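Local coordinates for protein DNA primase (Aquifex aeolicus, PDB 2AU3) that probably synthesises short RNA primers on single-stranded DNA for extension by DNA polymerase during replication, as a zinc-containing primase of the DnaG family, at residues 3-8 with 101-106. Sequence-based numbering, arbitrary orientation.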
ATOM      1  N   MET A   3      -6.094  22.438 -13.883  1.00 57.27           N
ATOM      2  CA  MET A   3      -5.129  23.451 -14.424  1.00 56.54           C
ATOM      3  C   MET A   3      -4.736  23.103 -15.869  1.00 56.06           C
ATOM      4  O   MET A   3      -5.620  22.797 -16.684  1.00 56.72           O
ATOM      5  CB  MET A   3      -3.904  23.589 -13.506  1.00 56.69           C
ATOM      6  CG  MET A   3      -3.532  25.035 -13.151  1.00 55.48           C
ATOM      7  SD  MET A   3      -2.245  25.157 -11.887  1.00 49.78           S
ATOM      8  CE  MET A   3      -0.902  24.328 -12.689  1.00 56.53           C
ATOM      9  N   SER A   4      -3.431  23.121 -16.178  1.00 54.38           N
ATOM     10  CA  SER A   4      -2.948  23.087 -17.571  1.00 52.34           C
ATOM     11  C   SER A   4      -1.427  22.881 -17.686  1.00 50.46           C
ATOM     12  O   SER A   4      -0.663  23.796 -17.369  1.00 50.95           O
ATOM     13  CB  SER A   4      -3.302  24.412 -18.247  1.00 52.99           C
ATOM     14  OG  SER A   4      -2.862  25.517 -17.456  1.00 53.77           O
ATOM     15  N   SER A   5      -0.975  21.713 -18.162  1.00 46.90           N
ATOM     16  CA  SER A   5       0.476  21.463 -18.240  1.00 43.67           C
ATOM     17  C   SER A   5       0.929  20.588 -19.417  1.00 41.30           C
ATOM     18  O   SER A   5       0.310  19.579 -19.720  1.00 39.91           O
ATOM     19  CB  SER A   5       1.018  20.920 -16.908  1.00 43.83           C
ATOM     20  OG  SER A   5       1.074  19.503 -16.876  1.00 42.99           O
ATOM     21  N   ASP A   6       2.026  20.987 -20.060  1.00 38.55           N
ATOM     22  CA  ASP A   6       2.547  20.287 -21.242  1.00 36.08           C
ATOM     23  C   ASP A   6       2.703  18.793 -21.005  1.00 34.59           C
ATOM     24  O   ASP A   6       2.378  17.976 -21.875  1.00 33.07           O
ATOM     25  CB  ASP A   6       3.903  20.849 -21.664  1.00 36.28           C
ATOM     26  CG  ASP A   6       3.824  22.279 -22.153  1.00 37.01           C
ATOM     27  OD1 ASP A   6       2.699  22.779 -22.345  1.00 34.49           O
ATOM     28  OD2 ASP A   6       4.849  22.983 -22.369  1.00 38.08           O
ATOM     29  N   ILE A   7       3.231  18.449 -19.828  1.00 32.43           N
ATOM     30  CA  ILE A   7       3.559  17.080 -19.499  1.00 31.10           C
ATOM     31  C   ILE A   7       2.309  16.210 -19.297  1.00 30.85           C
ATOM     32  O   ILE A   7       2.279  15.061 -19.718  1.00 30.06           O
ATOM     33  CB  ILE A   7       4.495  17.026 -18.252  1.00 31.42           C
ATOM     34  CG1 ILE A   7       5.112  15.645 -18.113  1.00 31.22           C
ATOM     35  CG2 ILE A   7       3.762  17.429 -16.996  1.00 30.29           C
ATOM     36  CD1 ILE A   7       6.152  15.382 -19.165  1.00 32.80           C
ATOM     37  N   ASP A   8       1.291  16.760 -18.646  1.00 30.40           N
ATOM     38  CA  ASP A   8       0.039  16.043 -18.479  1.00 30.57           C
ATOM     39  C   ASP A   8      -0.629  15.855 -19.863  1.00 29.53           C
ATOM     40  O   ASP A   8      -1.104  14.768 -20.200  1.00 29.32           O
ATOM     41  CB  ASP A   8      -0.872  16.831 -17.529  1.00 31.44           C
ATOM     42  CG  ASP A   8      -2.216  16.154 -17.288  1.00 34.69           C
ATOM     43  OD1 ASP A   8      -2.255  14.935 -16.957  1.00 38.27           O
ATOM     44  OD2 ASP A   8      -3.295  16.783 -17.381  1.00 39.31           O
ATOM     45  N   LYS A 101       7.770  22.258 -10.339  1.00 33.41           N
ATOM     46  CA  LYS A 101       8.457  21.525  -9.275  1.00 32.11           C
ATOM     47  C   LYS A 101       7.590  20.367  -8.814  1.00 30.89           C
ATOM     48  O   LYS A 101       8.061  19.253  -8.598  1.00 30.02           O
ATOM     49  CB  LYS A 101       8.737  22.446  -8.097  1.00 31.96           C
ATOM     50  CG  LYS A 101       9.327  21.752  -6.874  1.00 32.85           C
ATOM     51  CD  LYS A 101      10.516  22.542  -6.331  1.00 35.65           C
ATOM     52  CE  LYS A 101      10.150  23.285  -5.079  1.00 36.02           C
ATOM     53  NZ  LYS A 101      11.016  24.495  -4.836  1.00 35.22           N
ATOM     54  N   ASP A 102       6.313  20.674  -8.662  1.00 30.00           N
ATOM     55  CA  ASP A 102       5.284  19.731  -8.305  1.00 29.33           C
ATOM     56  C   ASP A 102       5.381  18.420  -9.097  1.00 28.47           C
ATOM     57  O   ASP A 102       5.452  17.344  -8.512  1.00 28.25           O
ATOM     58  CB  ASP A 102       3.940  20.416  -8.531  1.00 30.44           C
ATOM     59  CG  ASP A 102       2.788  19.621  -8.007  1.00 30.77           C
ATOM     60  OD1 ASP A 102       2.975  18.900  -7.012  1.00 31.45           O
ATOM     61  OD2 ASP A 102       1.650  19.692  -8.518  1.00 33.89           O
ATOM     62  N   GLU A 103       5.372  18.526 -10.424  1.00 27.05           N
ATOM     63  CA  GLU A 103       5.609  17.394 -11.318  1.00 27.67           C
ATOM     64  C   GLU A 103       6.948  16.685 -11.034  1.00 25.51           C
ATOM     65  O   GLU A 103       7.035  15.452 -11.087  1.00 24.99           O
ATOM     66  CB  GLU A 103       5.626  17.891 -12.765  1.00 29.02           C
ATOM     67  CG  GLU A 103       4.911  17.001 -13.764  1.00 35.74           C
ATOM     68  CD  GLU A 103       3.457  16.759 -13.409  1.00 42.57           C
ATOM     69  OE1 GLU A 103       2.638  17.698 -13.551  1.00 46.44           O
ATOM     70  OE2 GLU A 103       3.139  15.624 -12.994  1.00 45.16           O
ATOM     71  N   LYS A 104       7.987  17.476 -10.756  1.00 22.89           N
ATOM     72  CA  LYS A 104       9.325  16.927 -10.544  1.00 22.51           C
ATOM     73  C   LYS A 104       9.389  16.115  -9.265  1.00 21.23           C
ATOM     74  O   LYS A 104      10.113  15.135  -9.203  1.00 21.29           O
ATOM     75  CB  LYS A 104      10.395  18.022 -10.513  1.00 22.05           C
ATOM     76  CG  LYS A 104      10.633  18.768 -11.823  1.00 25.00           C
ATOM     77  CD  LYS A 104      11.716  19.868 -11.638  1.00 32.35           C
ATOM     78  CE  LYS A 104      11.851  20.309 -10.145  1.00 35.96           C
ATOM     79  NZ  LYS A 104      12.794  21.445  -9.859  1.00 37.52           N
ATOM     80  N   VAL A 105       8.675  16.561  -8.238  1.00 20.19           N
ATOM     81  CA  VAL A 105       8.582  15.818  -6.970  1.00 20.07           C
ATOM     82  C   VAL A 105       8.151  14.353  -7.220  1.00 19.85           C
ATOM     83  O   VAL A 105       8.843  13.402  -6.827  1.00 18.90           O
ATOM     84  CB  VAL A 105       7.668  16.576  -5.966  1.00 20.25           C
ATOM     85  CG1 VAL A 105       7.303  15.712  -4.730  1.00 20.50           C
ATOM     86  CG2 VAL A 105       8.367  17.864  -5.504  1.00 20.32           C
ATOM     87  N   TYR A 106       7.053  14.176  -7.956  1.00 19.69           N
ATOM     88  CA  TYR A 106       6.537  12.834  -8.227  1.00 19.34           C
ATOM     89  C   TYR A 106       7.511  12.040  -9.069  1.00 19.65           C
ATOM     90  O   TYR A 106       7.682  10.841  -8.866  1.00 19.04           O
ATOM     91  CB  TYR A 106       5.158  12.908  -8.914  1.00 20.25           C
ATOM     92  CG  TYR A 106       4.071  13.350  -7.957  1.00 21.53           C
ATOM     93  CD1 TYR A 106       3.516  12.444  -7.029  1.00 24.50           C
ATOM     94  CD2 TYR A 106       3.631  14.670  -7.932  1.00 24.64           C
ATOM     95  CE1 TYR A 106       2.522  12.842  -6.125  1.00 27.16           C
ATOM     96  CE2 TYR A 106       2.649  15.092  -7.014  1.00 28.78           C
ATOM     97  CZ  TYR A 106       2.095  14.169  -6.111  1.00 28.89           C
ATOM     98  OH  TYR A 106       1.128  14.575  -5.203  1.00 28.96           O
TER
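Two helix starts meet here: Ile7, in the first turn of helix 6-13 in the zinc-binding part of the primase, touches Glu103, in the first turn of helix 101-122. Ile7 CG2 lies 3.5 Å from Glu103 CG and 3.7 Å from its CD, with OE1 of the same carboxylate at 3.6 Å, so this one methyl sits against the bend of the glutamate chain. With CG1 anti to the backbone N (chi1 -166°), the CG2 branch of Ile7 faces Glu103 while the CG1-CD1 arm lies farther off. The glutamate folds at chi2 (57°) and brings OE1 round beside the methyl and towards Ser5, whose OG remains 4.1 Å from OE1, too far for a hydrogen bond. Ser5 is the N-cap residue of helix 6-13, its OG accepting from Asp8 N at 3.3 Å with a nearly straight N-H...O angle of 160°. No hydrogen bond joins the two segments. The carboxylate of Glu103 is held through OE2 by a salt bridge to Arg11, one turn further along helix 6-13; this charge pairing ties the two helices together beside the small apolar contact. Ile7 also packs on Phe80 and Ala83 of helix 79-90, and Lys104 reaches the same Phe80, so helix 79-90 borders both helix starts, well away from the zinc site.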